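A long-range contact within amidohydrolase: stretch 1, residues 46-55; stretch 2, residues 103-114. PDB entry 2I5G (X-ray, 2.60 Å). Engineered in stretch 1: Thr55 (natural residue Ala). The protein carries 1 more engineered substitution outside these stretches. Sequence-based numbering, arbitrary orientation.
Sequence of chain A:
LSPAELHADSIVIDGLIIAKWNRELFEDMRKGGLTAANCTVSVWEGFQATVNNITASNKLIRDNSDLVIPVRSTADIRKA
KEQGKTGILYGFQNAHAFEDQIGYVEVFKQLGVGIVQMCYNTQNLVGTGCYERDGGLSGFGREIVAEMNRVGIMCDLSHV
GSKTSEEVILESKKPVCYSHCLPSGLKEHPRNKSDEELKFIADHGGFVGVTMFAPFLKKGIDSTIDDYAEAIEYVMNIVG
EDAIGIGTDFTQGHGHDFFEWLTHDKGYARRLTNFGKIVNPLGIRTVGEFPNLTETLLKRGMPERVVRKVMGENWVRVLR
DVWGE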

# COMPACT_ATOMS: atom_id res chain seq x y z
N GLY A 46 -10.00 2.85 -5.74
CA GLY A 46 -9.60 3.70 -4.64
C GLY A 46 -10.83 4.35 -4.04
O GLY A 46 -11.95 3.90 -4.28
N PHE A 47 -10.64 5.43 -3.28
CA PHE A 47 -11.76 6.13 -2.63
C PHE A 47 -12.87 6.58 -3.59
O PHE A 47 -13.93 5.96 -3.67
CB PHE A 47 -11.26 7.35 -1.85
CG PHE A 47 -12.36 8.13 -1.18
CD1 PHE A 47 -13.06 7.59 -0.10
CD2 PHE A 47 -12.72 9.39 -1.65
CE1 PHE A 47 -14.11 8.29 0.50
CE2 PHE A 47 -13.76 10.10 -1.06
CZ PHE A 47 -14.46 9.55 0.02
N GLN A 48 -12.63 7.67 -4.32
CA GLN A 48 -13.63 8.19 -5.24
C GLN A 48 -14.22 7.17 -6.22
O GLN A 48 -15.42 7.21 -6.49
CB GLN A 48 -13.08 9.40 -6.01
CG GLN A 48 -14.13 10.12 -6.88
CD GLN A 48 -13.85 11.61 -7.03
OE1 GLN A 48 -12.85 12.12 -6.56
NE2 GLN A 48 -14.76 12.32 -7.70
N ALA A 49 -13.41 6.27 -6.75
CA ALA A 49 -13.96 5.29 -7.68
C ALA A 49 -14.94 4.38 -6.94
O ALA A 49 -15.93 3.94 -7.50
CB ALA A 49 -12.84 4.47 -8.35
N THR A 50 -14.64 4.10 -5.67
CA THR A 50 -15.52 3.26 -4.87
C THR A 50 -16.82 4.02 -4.59
O THR A 50 -17.92 3.46 -4.67
CB THR A 50 -14.86 2.86 -3.52
OG1 THR A 50 -13.76 1.96 -3.77
CG2 THR A 50 -15.87 2.18 -2.59
N VAL A 51 -16.68 5.30 -4.26
CA VAL A 51 -17.84 6.15 -4.00
C VAL A 51 -18.76 6.13 -5.22
O VAL A 51 -19.98 6.08 -5.10
CB VAL A 51 -17.41 7.61 -3.71
CG1 VAL A 51 -18.61 8.53 -3.63
CG2 VAL A 51 -16.63 7.67 -2.41
N ASN A 52 -18.16 6.15 -6.41
CA ASN A 52 -18.93 6.13 -7.64
C ASN A 52 -19.77 4.86 -7.77
O ASN A 52 -20.93 4.91 -8.21
CB ASN A 52 -18.00 6.25 -8.85
CG ASN A 52 -17.49 7.65 -9.04
OD1 ASN A 52 -16.57 7.89 -9.83
ND2 ASN A 52 -18.08 8.61 -8.33
N ASN A 53 -19.19 3.73 -7.39
CA ASN A 53 -19.90 2.47 -7.46
C ASN A 53 -21.09 2.50 -6.51
O ASN A 53 -22.13 1.92 -6.79
CB ASN A 53 -18.97 1.31 -7.07
CG ASN A 53 -17.88 1.07 -8.10
OD1 ASN A 53 -18.06 1.36 -9.28
ND2 ASN A 53 -16.76 0.52 -7.65
N ILE A 54 -20.92 3.19 -5.39
CA ILE A 54 -21.99 3.30 -4.41
C ILE A 54 -23.11 4.18 -4.95
O ILE A 54 -24.30 3.89 -4.76
CB ILE A 54 -21.44 3.85 -3.07
CG1 ILE A 54 -20.47 2.83 -2.46
CG2 ILE A 54 -22.58 4.15 -2.10
CD1 ILE A 54 -19.92 3.22 -1.11
N THR A 55 -22.73 5.26 -5.63
CA THR A 55 -23.71 6.16 -6.22
C THR A 55 -24.50 5.37 -7.25
O THR A 55 -25.74 5.41 -7.28
CB THR A 55 -23.03 7.37 -6.90
OG1 THR A 55 -22.62 8.31 -5.89
CG2 THR A 55 -23.98 8.05 -7.88
N GLY A 103 -10.08 8.12 8.40
CA GLY A 103 -11.35 8.82 8.48
C GLY A 103 -12.38 8.29 7.50
O GLY A 103 -13.57 8.51 7.68
N TYR A 104 -11.92 7.58 6.47
CA TYR A 104 -12.84 7.04 5.48
C TYR A 104 -13.59 5.83 5.99
O TYR A 104 -14.62 5.45 5.43
CB TYR A 104 -12.10 6.66 4.19
CG TYR A 104 -11.56 7.83 3.39
CD1 TYR A 104 -10.77 7.62 2.27
CD2 TYR A 104 -11.82 9.14 3.78
CE1 TYR A 104 -10.25 8.69 1.55
CE2 TYR A 104 -11.30 10.22 3.07
CZ TYR A 104 -10.52 9.99 1.96
OH TYR A 104 -9.99 11.05 1.27
N VAL A 105 -13.09 5.20 7.05
CA VAL A 105 -13.79 4.05 7.59
C VAL A 105 -15.17 4.50 8.05
O VAL A 105 -16.17 3.85 7.77
CB VAL A 105 -13.04 3.40 8.78
CG1 VAL A 105 -13.89 2.30 9.39
CG2 VAL A 105 -11.70 2.84 8.30
N GLU A 106 -15.23 5.63 8.74
CA GLU A 106 -16.51 6.15 9.21
C GLU A 106 -17.36 6.71 8.07
O GLU A 106 -18.59 6.65 8.11
CB GLU A 106 -16.26 7.24 10.26
CG GLU A 106 -17.51 7.95 10.75
CD GLU A 106 -17.21 8.87 11.91
OE1 GLU A 106 -16.29 9.72 11.78
OE2 GLU A 106 -17.88 8.76 12.95
N VAL A 107 -16.70 7.25 7.04
CA VAL A 107 -17.39 7.82 5.89
C VAL A 107 -18.17 6.76 5.12
O VAL A 107 -19.34 6.96 4.79
CB VAL A 107 -16.40 8.48 4.89
CG1 VAL A 107 -17.15 8.96 3.65
CG2 VAL A 107 -15.67 9.64 5.55
N PHE A 108 -17.52 5.65 4.83
CA PHE A 108 -18.17 4.58 4.08
C PHE A 108 -19.27 3.94 4.89
O PHE A 108 -20.31 3.55 4.36
CB PHE A 108 -17.15 3.54 3.62
CG PHE A 108 -16.36 3.96 2.42
CD1 PHE A 108 -17.01 4.27 1.23
CD2 PHE A 108 -14.97 4.06 2.47
CE1 PHE A 108 -16.29 4.68 0.10
CE2 PHE A 108 -14.24 4.47 1.36
CZ PHE A 108 -14.90 4.77 0.17
N LYS A 109 -19.04 3.82 6.19
CA LYS A 109 -20.04 3.25 7.08
C LYS A 109 -21.29 4.12 6.95
O LYS A 109 -22.40 3.59 6.89
CB LYS A 109 -19.54 3.26 8.52
CG LYS A 109 -20.57 2.84 9.54
CD LYS A 109 -21.04 1.41 9.37
CE LYS A 109 -22.16 1.12 10.36
NZ LYS A 109 -22.63 -0.29 10.29
N GLN A 110 -21.10 5.44 6.92
CA GLN A 110 -22.22 6.37 6.78
C GLN A 110 -22.90 6.23 5.42
O GLN A 110 -24.04 6.66 5.24
CB GLN A 110 -21.77 7.82 6.95
CG GLN A 110 -21.31 8.20 8.35
CD GLN A 110 -21.24 9.70 8.56
OE1 GLN A 110 -21.37 10.48 7.61
NE2 GLN A 110 -21.02 10.12 9.80
N LEU A 111 -22.20 5.62 4.47
CA LEU A 111 -22.75 5.42 3.14
C LEU A 111 -23.36 4.03 2.95
O LEU A 111 -23.74 3.66 1.85
CB LEU A 111 -21.67 5.67 2.09
CG LEU A 111 -21.17 7.12 2.08
CD1 LEU A 111 -19.97 7.26 1.17
CD2 LEU A 111 -22.31 8.05 1.63
N GLY A 112 -23.45 3.27 4.04
CA GLY A 112 -24.04 1.95 3.95
C GLY A 112 -23.11 0.76 3.80
O GLY A 112 -23.58 -0.34 3.51
N VAL A 113 -21.81 0.94 3.99
CA VAL A 113 -20.89 -0.18 3.87
C VAL A 113 -20.80 -0.89 5.22
O VAL A 113 -20.52 -0.26 6.24
CB VAL A 113 -19.48 0.29 3.46
CG1 VAL A 113 -18.56 -0.91 3.35
CG2 VAL A 113 -19.55 1.04 2.15
N GLY A 114 -21.04 -2.19 5.23
CA GLY A 114 -21.01 -2.93 6.49
C GLY A 114 -20.00 -4.05 6.61
O GLY A 114 -19.81 -4.60 7.69

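A helix in each stretch runs beside the other in nearly the same direction. Their axes differ by 9° and come no closer than 11.9 Å. That gap is wide, and large side chains fill it. No hydrogen bond crosses between the stretches; the contact rests on packing. Together the two sides bury 386 Å².

The main bump is Phe108. Its CA-to-CB bond points sideways, but the m rotamer at chi1 brings the end of the ring nearer to the first helix. There it sits as a knob in a hole formed by Phe47, Thr50, Val51 and Ile54. They lie at i, i+3, i+4 and i+7, on one face of the helix, so they can surround one ring. Phe108 CZ lies 3.4 Å from Phe47 CD1. Phe108 CE1 is 3.7 Å from Thr50 CG2 and 3.9 Å from Val51 CG2. Phe108 CD1 is 3.9 Å from Ile54 CD1. The flat ring offers CZ, CE1 and CD1 to different walls of the hole.

Phe47 is the matching bump from the other side. Its CA-to-CB bond points toward the second stretch, and it has the largest covered area, 98 Å². Its ring stacks face to face on the Tyr104 ring, with centroids 4.0 Å apart and planes tilted by 27°. The closest atoms of this pair are Phe47 CD1 and Tyr104 CD1, at 3.3 Å. Val107 borders the edge of the Phe47 ring, with its CG1 4.4 Å from Phe47 CE1. Against Phe108 the Phe47 ring is oblique, with planes at 58°.

Thr50 suits its buried place because its two branches have different tasks. The methyl CG2 meets the Phe108 ring. The hydroxyl OG1 donates a hydrogen bond to Gly46 O at 2.7 Å, back along its own stretch, so the polar group is not left unpaired.

Ile54 closes the other end of the contact. Its extended chi2 (t) carries CD1 into a hollow lined by Phe108, Leu111 and Val113. Ile54 CD1 is 3.9 Å from Val113 CG2 and 4.4 Å from Leu111 CB. Ile54 CG2 also lies 4.1 Å from Leu111 O, a contact without a hydrogen bond.

The turn after the second helix helps to shape this hollow. Gly112 has phi/psi of 97/12, where a CB would jam against the carbonyl O of Leu111; glycine avoids this. Val113 N then hydrogen-bonds back to Phe108 O at 3.0 Å, and the Val113 CA-to-CB bond points toward the first stretch.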